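CopN (Chlamydia pneumoniae, PDB 4NRH) probably acts as a gatekeeper of type III secretion, working in complex with the chaperone Scc3 to direct the secretion of translocator proteins. Local coordinates at residues 73-76 against 77-81; 43-47 against 48-52; 175-178 against 179-183; 274-277 against 278-282; 222-226 against 227-231. All coordinates share one frame; numbering follows the deposited sequence.

Contact 1 of 5, residues 73-76 against 77-81; sequences QTTP and PSQGK
From Pro-76 to Gln-79 the backbone folds into a turn, with Gln-79 N donating to Pro-76 O three residues back (3.2 Å, N-H...O angle 140°). The donor stands 52° above the plane of that carbonyl. Pro-77 and Ser-78 occupy the two corner positions, both with helical phi/psi as in a type I or III beta turn, and the fixed phi of Pro-77 suits the first corner. Outside the turn, the Gln-79 side chain leans over the ring of Pro-76. Its CG lies beside the backbone N (chi1 -55°) and the chain then runs extended, which brings OE1 to 3.2 Å from Pro-76 CG and 3.3 Å from Pro-76 CD, so the amide oxygen rests against the CG-CD edge of the ring. Thr-75 meets Gln-79 at about a right angle. Its methyl CG2 rests 3.5 Å from Gln-79 O and 3.8 Å from Gln-79 CB, while OG1, on the branch beside the backbone N, turns back to hydrogen-bond Leu-71 O in helix 61-74. The same threonine packs on Lys-83 and Leu-86 of helix 80-97, so one buried residue faces both helices. The arrangement is that of a beta turn with proline at its first corner, linking helix 61-74 to helix 80-97 in the HrpJ-like region, with Gln-79 at the N-cap of the second helix.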
loop_
_atom_site.group_PDB
_atom_site.type_symbol
_atom_site.label_atom_id
_atom_site.label_comp_id
_atom_site.label_asym_id
_atom_site.label_seq_id
_atom_site.Cartn_x
_atom_site.Cartn_y
_atom_site.Cartn_z
ATOM N N GLN A 73 29.367 24.885 17.485
ATOM C CA GLN A 73 30.476 24.133 16.907
ATOM C C GLN A 73 31.639 25.021 16.460
ATOM O O GLN A 73 32.798 24.625 16.561
ATOM C CB GLN A 73 29.981 23.294 15.724
ATOM C CG GLN A 73 30.975 22.242 15.252
ATOM C CD GLN A 73 30.455 21.423 14.087
ATOM O OE1 GLN A 73 29.291 21.540 13.699
ATOM N NE2 GLN A 73 31.316 20.588 13.522
ATOM N N THR A 74 31.331 26.217 15.969
ATOM C CA THR A 74 32.355 27.077 15.380
ATOM C C THR A 74 33.089 27.943 16.402
ATOM O O THR A 74 34.150 28.491 16.103
ATOM C CB THR A 74 31.757 28.003 14.298
ATOM O OG1 THR A 74 32.815 28.559 13.505
ATOM C CG2 THR A 74 30.956 29.133 14.932
ATOM N N THR A 75 32.533 28.064 17.603
ATOM C CA THR A 75 33.097 28.947 18.620
ATOM C C THR A 75 34.388 28.390 19.225
ATOM O O THR A 75 34.371 27.352 19.889
ATOM C CB THR A 75 32.083 29.216 19.743
ATOM O OG1 THR A 75 30.901 29.797 19.182
ATOM C CG2 THR A 75 32.667 30.173 20.771
ATOM N N PRO A 76 35.512 29.088 18.987
ATOM C CA PRO A 76 36.883 28.710 19.358
ATOM C C PRO A 76 37.145 28.741 20.871
ATOM O O PRO A 76 36.324 29.280 21.613
ATOM C CB PRO A 76 37.730 29.765 18.636
ATOM C CG PRO A 76 36.849 30.945 18.547
ATOM C CD PRO A 76 35.473 30.398 18.314
ATOM N N PRO A 77 38.277 28.164 21.320
ATOM C CA PRO A 77 38.646 28.109 22.743
ATOM C C PRO A 77 38.740 29.467 23.442
ATOM O O PRO A 77 38.412 29.551 24.626
ATOM C CB PRO A 77 40.023 27.437 22.715
ATOM C CG PRO A 77 39.989 26.582 21.511
ATOM C CD PRO A 77 39.188 27.347 20.494
ATOM N N SER A 78 39.193 30.501 22.735
ATOM C CA SER A 78 39.358 31.824 23.336
ATOM C C SER A 78 38.037 32.384 23.859
ATOM O O SER A 78 38.011 33.110 24.852
ATOM C CB SER A 78 39.969 32.801 22.331
ATOM O OG SER A 78 39.193 32.867 21.146
ATOM N N GLN A 79 36.944 32.043 23.183
ATOM C CA GLN A 79 35.627 32.523 23.579
ATOM C C GLN A 79 34.877 31.450 24.361
ATOM O O GLN A 79 33.787 31.030 23.972
ATOM C CB GLN A 79 34.817 32.945 22.352
ATOM C CG GLN A 79 35.507 33.980 21.476
ATOM C CD GLN A 79 34.781 34.205 20.162
ATOM O OE1 GLN A 79 35.015 33.501 19.181
ATOM N NE2 GLN A 79 33.888 35.186 20.141
ATOM N N GLY A 80 35.476 31.012 25.464
ATOM C CA GLY A 80 34.910 29.959 26.287
ATOM C C GLY A 80 33.575 30.337 26.899
ATOM O O GLY A 80 32.636 29.541 26.903
ATOM N N LYS A 81 33.501 31.557 27.422
ATOM C CA LYS A 81 32.285 32.058 28.056
ATOM C C LYS A 81 31.119 32.090 27.070
ATOM O O LYS A 81 29.992 31.738 27.418
ATOM C CB LYS A 81 32.526 33.453 28.635
ATOM C CG LYS A 81 33.526 33.481 29.784
ATOM C CD LYS A 81 32.990 32.803 31.035
ATOM C CE LYS A 81 31.995 33.687 31.766
ATOM N NZ LYS A 81 31.676 33.149 33.117
HETATM O O HOH W 1 35.115 27.922 23.225
#

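Contact 2 of 5, residues 43-47 against 48-52; sequences DDASP and EDILA
Ser-46 and Asp-49 face each other across the first turn of helix 47-57, each side chain directed at the other's backbone amide. Ser-46 OG accepts from Asp-49 N at 3.2 Å with an N-H...O angle of 160°; chi1 of 65° sets the hydroxyl between the serine's own N and carbonyl carbon, turned into the helix end. In return, Asp-49 OD2 receives Ser-46 N at 3.4 Å, a weak but straight bond (171°); CG of Asp-49 lies beside its own backbone N, opposite the carbonyl carbon, which brings OD2 back to the serine amide. This reciprocal pair is a capping box, with Ser-46 as N-cap. Glu-48 bends at its second torsion, bringing OE1 back to 3.6 Å from Ser-46 CB. Beneath the polar pair, Ala-45 CB touches Ile-50 CG1 at 4.2 Å, the residue before the cap against the fourth residue of the helix, which are the positions of a hydrophobic staple. Ile-50 CG1 also rests 3.3 Å from Ser-46 O, whose carbonyl takes Ile-50 N at 2.8 Å. Ile-50 continues inward onto Ala-85, Leu-86 and Ala-89 of helix 80-97. Pro-47, which has no N-H to satisfy, fills the first helical position and hands its carbonyl to Leu-51 N. Chemically, the serine satisfies an amide of the first turn, and the carboxylates of Glu-48 and Asp-49 sit where the helix dipole would probably stabilise negative charge.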
loop_
_atom_site.group_PDB
_atom_site.type_symbol
_atom_site.label_atom_id
_atom_site.label_comp_id
_atom_site.label_asym_id
_atom_site.label_seq_id
_atom_site.Cartn_x
_atom_site.Cartn_y
_atom_site.Cartn_z
ATOM N N ASP A 43 31.168 38.464 22.494
ATOM C CA ASP A 43 31.739 37.538 23.468
ATOM C C ASP A 43 30.980 37.548 24.792
ATOM O O ASP A 43 30.950 36.546 25.508
ATOM C CB ASP A 43 33.211 37.876 23.718
ATOM C CG ASP A 43 34.085 37.599 22.512
ATOM O OD1 ASP A 43 33.600 36.954 21.560
ATOM O OD2 ASP A 43 35.259 38.026 22.516
ATOM N N ASP A 44 30.372 38.685 25.112
ATOM C CA ASP A 44 29.710 38.870 26.397
ATOM C C ASP A 44 28.197 38.696 26.298
ATOM O O ASP A 44 27.457 39.113 27.189
ATOM C CB ASP A 44 30.039 40.253 26.964
ATOM C CG ASP A 44 29.630 41.378 26.030
ATOM O OD1 ASP A 44 29.421 41.113 24.827
ATOM O OD2 ASP A 44 29.515 42.530 26.501
ATOM N N ALA A 45 27.743 38.076 25.213
ATOM C CA ALA A 45 26.316 37.872 24.992
ATOM C C ALA A 45 25.742 36.805 25.921
ATOM O O ALA A 45 26.339 35.748 26.114
ATOM C CB ALA A 45 26.054 37.498 23.542
ATOM N N SER A 46 24.576 37.095 26.488
ATOM C CA SER A 46 23.872 36.143 27.339
ATOM C C SER A 46 23.061 35.182 26.475
ATOM O O SER A 46 22.807 35.472 25.305
ATOM C CB SER A 46 22.961 36.879 28.326
ATOM O OG SER A 46 21.931 37.576 27.648
ATOM N N PRO A 47 22.671 34.024 27.037
ATOM C CA PRO A 47 21.773 33.100 26.333
ATOM C C PRO A 47 20.520 33.797 25.800
ATOM O O PRO A 47 20.080 33.500 24.689
ATOM C CB PRO A 47 21.417 32.078 27.410
ATOM C CG PRO A 47 22.628 32.036 28.275
ATOM C CD PRO A 47 23.161 33.448 28.303
ATOM N N GLU A 48 19.956 34.705 26.592
ATOM C CA GLU A 48 18.802 35.490 26.167
ATOM C C GLU A 48 19.135 36.345 24.948
ATOM O O GLU A 48 18.367 36.395 23.987
ATOM C CB GLU A 48 18.301 36.382 27.308
ATOM C CG GLU A 48 17.637 35.633 28.454
ATOM C CD GLU A 48 18.635 34.968 29.382
ATOM O OE1 GLU A 48 19.830 35.327 29.331
ATOM O OE2 GLU A 48 18.223 34.086 30.165
ATOM N N ASP A 49 20.280 37.021 25.002
ATOM C CA ASP A 49 20.746 37.852 23.895
ATOM C C ASP A 49 20.930 37.023 22.630
ATOM O O ASP A 49 20.562 37.449 21.534
ATOM C CB ASP A 49 22.062 38.544 24.256
ATOM C CG ASP A 49 21.892 39.605 25.322
ATOM O OD1 ASP A 49 20.757 40.091 25.511
ATOM O OD2 ASP A 49 22.900 39.955 25.972
ATOM N N ILE A 50 21.510 35.839 22.796
ATOM C CA ILE A 50 21.741 34.924 21.686
ATOM C C ILE A 50 20.437 34.520 21.010
ATOM O O ILE A 50 20.298 34.643 19.793
ATOM C CB ILE A 50 22.475 33.654 22.156
ATOM C CG1 ILE A 50 23.893 33.997 22.619
ATOM C CG2 ILE A 50 22.505 32.614 21.047
ATOM C CD1 ILE A 50 24.528 32.923 23.474
ATOM N N LEU A 51 19.479 34.051 21.806
ATOM C CA LEU A 51 18.195 33.608 21.275
ATOM C C LEU A 51 17.465 34.723 20.536
ATOM O O LEU A 51 16.930 34.502 19.455
ATOM C CB LEU A 51 17.311 33.066 22.403
ATOM C CG LEU A 51 17.748 31.733 23.015
ATOM C CD1 LEU A 51 16.878 31.376 24.210
ATOM C CD2 LEU A 51 17.703 30.632 21.967
ATOM N N ALA A 52 17.472 35.922 21.112
ATOM C CA ALA A 52 16.825 37.081 20.501
ATOM C C ALA A 52 17.379 37.362 19.107
ATOM O O ALA A 52 16.624 37.621 18.169
ATOM C CB ALA A 52 16.985 38.304 21.390
#

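Contact 3 of 5, residues 175-178 against 179-183; sequences PYVP and SAQLQ
Leu-182 reaches back from the first turn of helix 179-215 toward Val-177 and Pro-178 in the preceding loop. Its CB lies 4.1 Å from Pro-178 O, the carbonyl that also binds its backbone amide. With CG on the N side of the residue (chi1 -75°), the chain heads back along the helix: CG comes to 3.8 Å from Pro-178 O and 3.9 Å from Val-177 CG1. At the tip, CD2 keeps the same 3.9 Å from Val-177 CG1, so one valine methyl bears on both the branch point and a terminal methyl. The two side chains cross at about a right angle. Val-177 precedes the N-cap and Leu-182 is the fourth residue of the helix, the spacing of a hydrophobic staple; the leucine goes on to pack against Met-166 and Leu-170 of helix 152-172, while Val-177 touches Arg-99 of helix 99-105. Gln-181 forms a second, outer contact. Its CB stands 3.7 Å from Pro-178 CG, the two side chains lying side by side and pointing the same way, before the chain bends at its second torsion and carries the amide off. The backbone is joined through Pro-178 O alone, which accepts from Leu-182 N at 3.3 Å (158° at the hydrogen) and weakly, at 124°, from Gln-181 N. Within these segments the helix start is thus joined to the loop by this shared carbonyl and by apolar packing, with no side-chain cap from Pro-178, whose ring has no acceptor to offer.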
loop_
_atom_site.group_PDB
_atom_site.type_symbol
_atom_site.label_atom_id
_atom_site.label_comp_id
_atom_site.label_asym_id
_atom_site.label_seq_id
_atom_site.Cartn_x
_atom_site.Cartn_y
_atom_site.Cartn_z
ATOM N N PRO A 175 11.812 10.725 20.659
ATOM C CA PRO A 175 10.980 10.802 21.863
ATOM C C PRO A 175 9.601 11.407 21.607
ATOM O O PRO A 175 8.712 11.280 22.448
ATOM C CB PRO A 175 11.799 11.709 22.780
ATOM C CG PRO A 175 12.478 12.643 21.833
ATOM C CD PRO A 175 12.773 11.840 20.584
ATOM N N TYR A 176 9.433 12.055 20.458
ATOM C CA TYR A 176 8.212 12.804 20.177
ATOM C C TYR A 176 7.064 11.915 19.705
ATOM O O TYR A 176 5.953 12.001 20.228
ATOM C CB TYR A 176 8.498 13.889 19.137
ATOM C CG TYR A 176 9.605 14.834 19.548
ATOM C CD1 TYR A 176 9.453 15.681 20.639
ATOM C CD2 TYR A 176 10.808 14.873 18.852
ATOM C CE1 TYR A 176 10.464 16.542 21.023
ATOM C CE2 TYR A 176 11.825 15.732 19.228
ATOM C CZ TYR A 176 11.647 16.565 20.314
ATOM O OH TYR A 176 12.656 17.422 20.695
ATOM N N VAL A 177 7.328 11.065 18.718
ATOM C CA VAL A 177 6.296 10.186 18.176
ATOM C C VAL A 177 6.709 8.721 18.292
ATOM O O VAL A 177 7.754 8.323 17.776
ATOM C CB VAL A 177 5.986 10.518 16.702
ATOM C CG1 VAL A 177 4.975 9.534 16.131
ATOM C CG2 VAL A 177 5.475 11.946 16.576
ATOM N N PRO A 178 5.883 7.914 18.978
ATOM C CA PRO A 178 6.165 6.497 19.241
ATOM C C PRO A 178 6.238 5.657 17.967
ATOM O O PRO A 178 5.575 5.970 16.977
ATOM C CB PRO A 178 4.983 6.059 20.115
ATOM C CG PRO A 178 3.899 7.031 19.808
ATOM C CD PRO A 178 4.590 8.332 19.546
ATOM N N SER A 179 7.052 4.607 18.007
ATOM C CA SER A 179 7.270 3.728 16.862
ATOM C C SER A 179 5.977 3.106 16.340
ATOM O O SER A 179 5.739 3.081 15.132
ATOM C CB SER A 179 8.264 2.625 17.229
ATOM O OG SER A 179 8.233 1.570 16.284
ATOM N N ALA A 180 5.155 2.596 17.253
ATOM C CA ALA A 180 3.904 1.934 16.886
ATOM C C ALA A 180 2.977 2.863 16.107
ATOM O O ALA A 180 2.271 2.428 15.196
ATOM C CB ALA A 180 3.201 1.408 18.128
ATOM N N GLN A 181 2.981 4.140 16.475
ATOM C CA GLN A 181 2.146 5.131 15.807
ATOM C C GLN A 181 2.608 5.388 14.378
ATOM O O GLN A 181 1.790 5.513 13.466
ATOM C CB GLN A 181 2.131 6.442 16.589
ATOM C CG GLN A 181 1.312 7.525 15.915
ATOM C CD GLN A 181 -0.135 7.115 15.714
ATOM O OE1 GLN A 181 -0.863 6.872 16.676
ATOM N NE2 GLN A 181 -0.557 7.033 14.457
ATOM N N LEU A 182 3.922 5.471 14.190
ATOM C CA LEU A 182 4.491 5.678 12.865
ATOM C C LEU A 182 4.127 4.516 11.952
ATOM O O LEU A 182 3.850 4.710 10.771
ATOM C CB LEU A 182 6.012 5.834 12.943
ATOM C CG LEU A 182 6.540 7.172 13.466
ATOM C CD1 LEU A 182 8.057 7.151 13.552
ATOM C CD2 LEU A 182 6.065 8.317 12.583
ATOM N N GLN A 183 4.121 3.311 12.515
ATOM C CA GLN A 183 3.759 2.110 11.773
ATOM C C GLN A 183 2.332 2.201 11.240
ATOM O O GLN A 183 2.079 1.928 10.067
ATOM C CB GLN A 183 3.904 0.873 12.659
ATOM C CG GLN A 183 5.074 -0.023 12.298
ATOM C CD GLN A 183 5.156 -1.245 13.190
ATOM O OE1 GLN A 183 5.033 -1.146 14.411
ATOM N NE2 GLN A 183 5.366 -2.408 12.584
#

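Contact 4 of 5, residues 274-277 against 278-282; sequences RQTS and SRLFS
Ser-277 and Leu-280 mark the tight part of this turn: Leu-280 N donates to Ser-277 O at 3.2 Å (155° at the hydrogen), entering 60° above the carbonyl plane. Ser-277 OG, anti to the backbone N at chi1 174°, reaches forward to accept from Arg-279 N at 3.1 Å, which makes an ST turn at the head of the 3-10 segment 278-280. Leu-280 bends back at right angles to Thr-276, its CD1 lying 3.6 Å from both CB and OG1 of that residue. The threonine hydroxyl, hydrogen-bonded to Ala-272 O and to Tyr-233 OH, therefore has polar partners beside the leucine methyl. Across the two segments Phe-281 is the looser partner, although its ring is buried by other residues: its CE1 stays 4.0 Å from Ser-277 O, and the ring stands obliquely to that oxygen. On the polar side of the turn the extended Arg-279 leads away to a salt bridge with Asp-29 of the chaperone chain, while the hydroxyls of Ser-277 and Ser-278 hydrogen-bond Glu-23 and the carbonyl of Pro-26 of the chaperone chain, so that Ser-277 OG serves both the turn's own backbone and the partner protein. Within CopN the turn joins helix 259-272 to helix 284-301, with Ser-277 and Leu-280 resting on Ala-194 and Ser-198 of helix 179-215 and Phe-281 packing on Tyr-233 and Ile-237 of helix 226-237.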
loop_
_atom_site.group_PDB
_atom_site.type_symbol
_atom_site.label_atom_id
_atom_site.label_comp_id
_atom_site.label_asym_id
_atom_site.label_seq_id
_atom_site.Cartn_x
_atom_site.Cartn_y
_atom_site.Cartn_z
ATOM N N ARG A 274 -8.613 -3.377 -12.928
ATOM C CA ARG A 274 -7.284 -3.819 -13.338
ATOM C C ARG A 274 -6.305 -2.660 -13.502
ATOM O O ARG A 274 -5.138 -2.875 -13.827
ATOM C CB ARG A 274 -7.364 -4.609 -14.644
ATOM C CG ARG A 274 -7.672 -3.761 -15.865
ATOM C CD ARG A 274 -7.409 -4.530 -17.149
ATOM N NE ARG A 274 -8.045 -3.904 -18.302
ATOM C CZ ARG A 274 -7.468 -2.977 -19.060
ATOM N NH1 ARG A 274 -6.240 -2.561 -18.782
ATOM N NH2 ARG A 274 -8.120 -2.461 -20.094
ATOM N N GLN A 275 -6.776 -1.437 -13.277
ATOM C CA GLN A 275 -5.942 -0.255 -13.480
ATOM C C GLN A 275 -5.645 0.475 -12.175
ATOM O O GLN A 275 -4.755 1.324 -12.118
ATOM C CB GLN A 275 -6.606 0.705 -14.469
ATOM C CG GLN A 275 -6.799 0.131 -15.864
ATOM C CD GLN A 275 -5.490 -0.036 -16.610
ATOM O OE1 GLN A 275 -4.862 -1.093 -16.558
ATOM N NE2 GLN A 275 -5.070 1.012 -17.310
ATOM N N THR A 276 -6.391 0.141 -11.128
ATOM C CA THR A 276 -6.182 0.761 -9.827
ATOM C C THR A 276 -5.461 -0.198 -8.884
ATOM O O THR A 276 -5.365 -1.395 -9.155
ATOM C CB THR A 276 -7.510 1.213 -9.193
ATOM O OG1 THR A 276 -8.395 0.093 -9.074
ATOM C CG2 THR A 276 -8.172 2.285 -10.048
ATOM N N SER A 277 -4.952 0.343 -7.783
ATOM C CA SER A 277 -4.117 -0.409 -6.851
ATOM C C SER A 277 -4.818 -1.628 -6.257
ATOM O O SER A 277 -5.992 -1.567 -5.893
ATOM C CB SER A 277 -3.639 0.502 -5.722
ATOM O OG SER A 277 -2.935 -0.237 -4.738
ATOM N N SER A 278 -4.082 -2.732 -6.168
ATOM C CA SER A 278 -4.590 -3.964 -5.577
ATOM C C SER A 278 -4.893 -3.775 -4.094
ATOM O O SER A 278 -5.717 -4.489 -3.520
ATOM C CB SER A 278 -3.584 -5.100 -5.764
ATOM O OG SER A 278 -2.441 -4.918 -4.947
ATOM N N ARG A 279 -4.217 -2.809 -3.481
ATOM C CA ARG A 279 -4.378 -2.516 -2.061
ATOM C C ARG A 279 -5.776 -1.984 -1.738
ATOM O O ARG A 279 -6.217 -2.031 -0.591
ATOM C CB ARG A 279 -3.312 -1.514 -1.613
ATOM C CG ARG A 279 -3.139 -1.404 -0.111
ATOM C CD ARG A 279 -2.022 -0.436 0.235
ATOM N NE ARG A 279 -1.893 -0.243 1.676
ATOM C CZ ARG A 279 -1.155 -1.013 2.467
ATOM N NH1 ARG A 279 -0.479 -2.035 1.958
ATOM N NH2 ARG A 279 -1.094 -0.763 3.768
ATOM N N LEU A 280 -6.466 -1.480 -2.757
ATOM C CA LEU A 280 -7.832 -0.981 -2.608
ATOM C C LEU A 280 -8.806 -2.053 -2.126
ATOM O O LEU A 280 -9.837 -1.742 -1.530
ATOM C CB LEU A 280 -8.335 -0.411 -3.934
ATOM C CG LEU A 280 -7.772 0.932 -4.384
ATOM C CD1 LEU A 280 -8.420 1.336 -5.691
ATOM C CD2 LEU A 280 -8.005 1.986 -3.317
ATOM N N PHE A 281 -8.476 -3.314 -2.386
ATOM C CA PHE A 281 -9.375 -4.416 -2.068
ATOM C C PHE A 281 -8.856 -5.239 -0.892
ATOM O O PHE A 281 -7.737 -5.750 -0.922
ATOM C CB PHE A 281 -9.573 -5.307 -3.298
ATOM C CG PHE A 281 -10.028 -4.555 -4.521
ATOM C CD1 PHE A 281 -9.107 -3.976 -5.378
ATOM C CD2 PHE A 281 -11.378 -4.416 -4.802
ATOM C CE1 PHE A 281 -9.522 -3.279 -6.499
ATOM C CE2 PHE A 281 -11.798 -3.722 -5.921
ATOM C CZ PHE A 281 -10.868 -3.152 -6.769
ATOM N N SER A 282 -9.680 -5.357 0.145
ATOM C CA SER A 282 -9.301 -6.071 1.359
ATOM C C SER A 282 -9.387 -7.586 1.201
ATOM O O SER A 282 -8.886 -8.331 2.042
ATOM C CB SER A 282 -10.181 -5.624 2.528
ATOM O OG SER A 282 -11.554 -5.795 2.220
#

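Contact 5 of 5, residues 222-226 against 227-231; sequences SDLNF and VKVAE
Val-227 lays CG2 over one face of the Phe-226 ring, 3.8 Å from the centroid and 16° off the ring normal, a CH-pi contact between neighbours in sequence. It forms because CG of Phe-226 sits between the residue's backbone N and carbonyl carbon (chi1 76°), which lays the ring beside Val-227, whose CG2 projects on the side of the valine N. Phe-226 also makes a T-shaped contact with Tyr-152. At Lys-228 the amide donates to Asn-225 OD1 at 2.9 Å, the N-H...O angle being 157° and the donor tilted from the amide plane; this is the side-chain N-cap of helix 226-237. The aliphatic start of the lysine lies along the loop, its CG 3.6 Å from Asn-225 OD1 and 3.8 Å from Asp-223 O, before the ammonium end leads away. Val-229 comes next and completes a hydrophobic staple, the residue before the cap meeting the fourth of the helix: its CG2 touches Leu-224 CD1 at 3.7 Å, and both side chains lean on Leu-254 of helix 244-255. Its amide binds Asn-225 O at 3.0 Å, the first full helical bond from the cap. Ala-230 follows with N bonded to Phe-226 O at 2.9 Å and its CB resting on that same oxygen. Glu-231 bonds through its N to Val-227 O, and the side chains of Ala-230 and Glu-231 touch Phe-202 and Tyr-199 of helix 179-215 respectively.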
loop_
_atom_site.group_PDB
_atom_site.type_symbol
_atom_site.label_atom_id
_atom_site.label_comp_id
_atom_site.label_asym_id
_atom_site.label_seq_id
_atom_site.Cartn_x
_atom_site.Cartn_y
_atom_site.Cartn_z
ATOM N N SER A 222 -24.298 18.275 -15.224
ATOM C CA SER A 222 -23.285 19.295 -14.974
ATOM C C SER A 222 -22.563 19.059 -13.650
ATOM O O SER A 222 -21.417 19.473 -13.478
ATOM C CB SER A 222 -23.914 20.690 -14.987
ATOM O OG SER A 222 -24.810 20.859 -13.904
ATOM N N ASP A 223 -23.236 18.390 -12.718
ATOM C CA ASP A 223 -22.664 18.127 -11.400
ATOM C C ASP A 223 -21.742 16.909 -11.396
ATOM O O ASP A 223 -21.319 16.443 -10.339
ATOM C CB ASP A 223 -23.781 17.950 -10.364
ATOM C CG ASP A 223 -24.765 16.845 -10.733
ATOM O OD1 ASP A 223 -24.464 16.029 -11.630
ATOM O OD2 ASP A 223 -25.850 16.793 -10.119
ATOM N N LEU A 224 -21.440 16.401 -12.587
ATOM C CA LEU A 224 -20.629 15.200 -12.737
ATOM C C LEU A 224 -19.159 15.521 -12.996
ATOM O O LEU A 224 -18.830 16.249 -13.932
ATOM C CB LEU A 224 -21.168 14.327 -13.869
ATOM C CG LEU A 224 -20.354 13.061 -14.138
ATOM C CD1 LEU A 224 -20.417 12.123 -12.945
ATOM C CD2 LEU A 224 -20.832 12.367 -15.399
ATOM N N ASN A 225 -18.279 14.979 -12.160
ATOM C CA ASN A 225 -16.843 15.158 -12.340
ATOM C C ASN A 225 -16.076 13.931 -11.857
ATOM O O ASN A 225 -16.660 13.024 -11.263
ATOM C CB ASN A 225 -16.364 16.417 -11.613
ATOM C CG ASN A 225 -16.820 16.469 -10.168
ATOM O OD1 ASN A 225 -16.435 15.635 -9.350
ATOM N ND2 ASN A 225 -17.650 17.456 -9.847
ATOM N N PHE A 226 -14.770 13.906 -12.106
ATOM C CA PHE A 226 -13.963 12.727 -11.792
ATOM C C PHE A 226 -13.874 12.453 -10.292
ATOM O O PHE A 226 -13.658 11.315 -9.878
ATOM C CB PHE A 226 -12.559 12.865 -12.392
ATOM C CG PHE A 226 -11.658 13.806 -11.641
ATOM C CD1 PHE A 226 -11.682 15.166 -11.902
ATOM C CD2 PHE A 226 -10.768 13.326 -10.692
ATOM C CE1 PHE A 226 -10.848 16.032 -11.219
ATOM C CE2 PHE A 226 -9.933 14.187 -10.007
ATOM C CZ PHE A 226 -9.973 15.540 -10.272
ATOM N N VAL A 227 -14.038 13.495 -9.484
ATOM C CA VAL A 227 -14.038 13.335 -8.034
ATOM C C VAL A 227 -15.300 12.601 -7.591
ATOM O O VAL A 227 -15.244 11.693 -6.758
ATOM C CB VAL A 227 -13.939 14.692 -7.312
ATOM C CG1 VAL A 227 -14.047 14.504 -5.806
ATOM C CG2 VAL A 227 -12.633 15.386 -7.674
ATOM N N LYS A 228 -16.436 12.999 -8.156
ATOM C CA LYS A 228 -17.713 12.350 -7.877
ATOM C C LYS A 228 -17.676 10.881 -8.285
ATOM O O LYS A 228 -18.146 10.012 -7.552
ATOM C CB LYS A 228 -18.851 13.069 -8.603
ATOM C CG LYS A 228 -19.393 14.286 -7.870
ATOM C CD LYS A 228 -20.036 13.892 -6.550
ATOM C CE LYS A 228 -20.760 15.068 -5.914
ATOM N NZ LYS A 228 -21.431 14.685 -4.641
ATOM N N VAL A 229 -17.123 10.618 -9.465
ATOM C CA VAL A 229 -17.012 9.258 -9.982
ATOM C C VAL A 229 -16.101 8.408 -9.100
ATOM O O VAL A 229 -16.401 7.247 -8.817
ATOM C CB VAL A 229 -16.478 9.249 -11.430
ATOM C CG1 VAL A 229 -16.327 7.825 -11.935
ATOM C CG2 VAL A 229 -17.400 10.046 -12.342
ATOM N N ALA A 230 -14.991 8.997 -8.662
ATOM C CA ALA A 230 -14.041 8.306 -7.795
ATOM C C ALA A 230 -14.662 7.946 -6.451
ATOM O O ALA A 230 -14.408 6.870 -5.910
ATOM C CB ALA A 230 -12.797 9.160 -7.588
ATOM N N GLU A 231 -15.474 8.850 -5.914
ATOM C CA GLU A 231 -16.143 8.609 -4.641
ATOM C C GLU A 231 -17.190 7.506 -4.765
ATOM O O GLU A 231 -17.392 6.728 -3.835
ATOM C CB GLU A 231 -16.782 9.898 -4.115
ATOM C CG GLU A 231 -15.773 10.914 -3.598
ATOM C CD GLU A 231 -16.380 12.285 -3.368
ATOM O OE1 GLU A 231 -17.510 12.526 -3.841
ATOM O OE2 GLU A 231 -15.725 13.123 -2.713
#

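Contacts 1 and 2 belong to the HrpJ-like region, both at the surface, with centres 14 Å apart; Gln-79 NE2 and Asp-43 OD1 meet there, modelled so close that the detail is doubtful. Contacts 4 and 5 share the third helical domain, across the chain's centre, with centres 57 to 63 Å from those of contacts 1 and 2. Contact 3, also at the surface, begins the long helix 179-215 on which contacts 4 and 5 both pack. Contacts 2, 3 and 5 all staple a helix start, but serine and asparagine cap through side chains whereas proline cannot. Contact 4 alone is classed as buried, and only there does the chaperone take up polar groups.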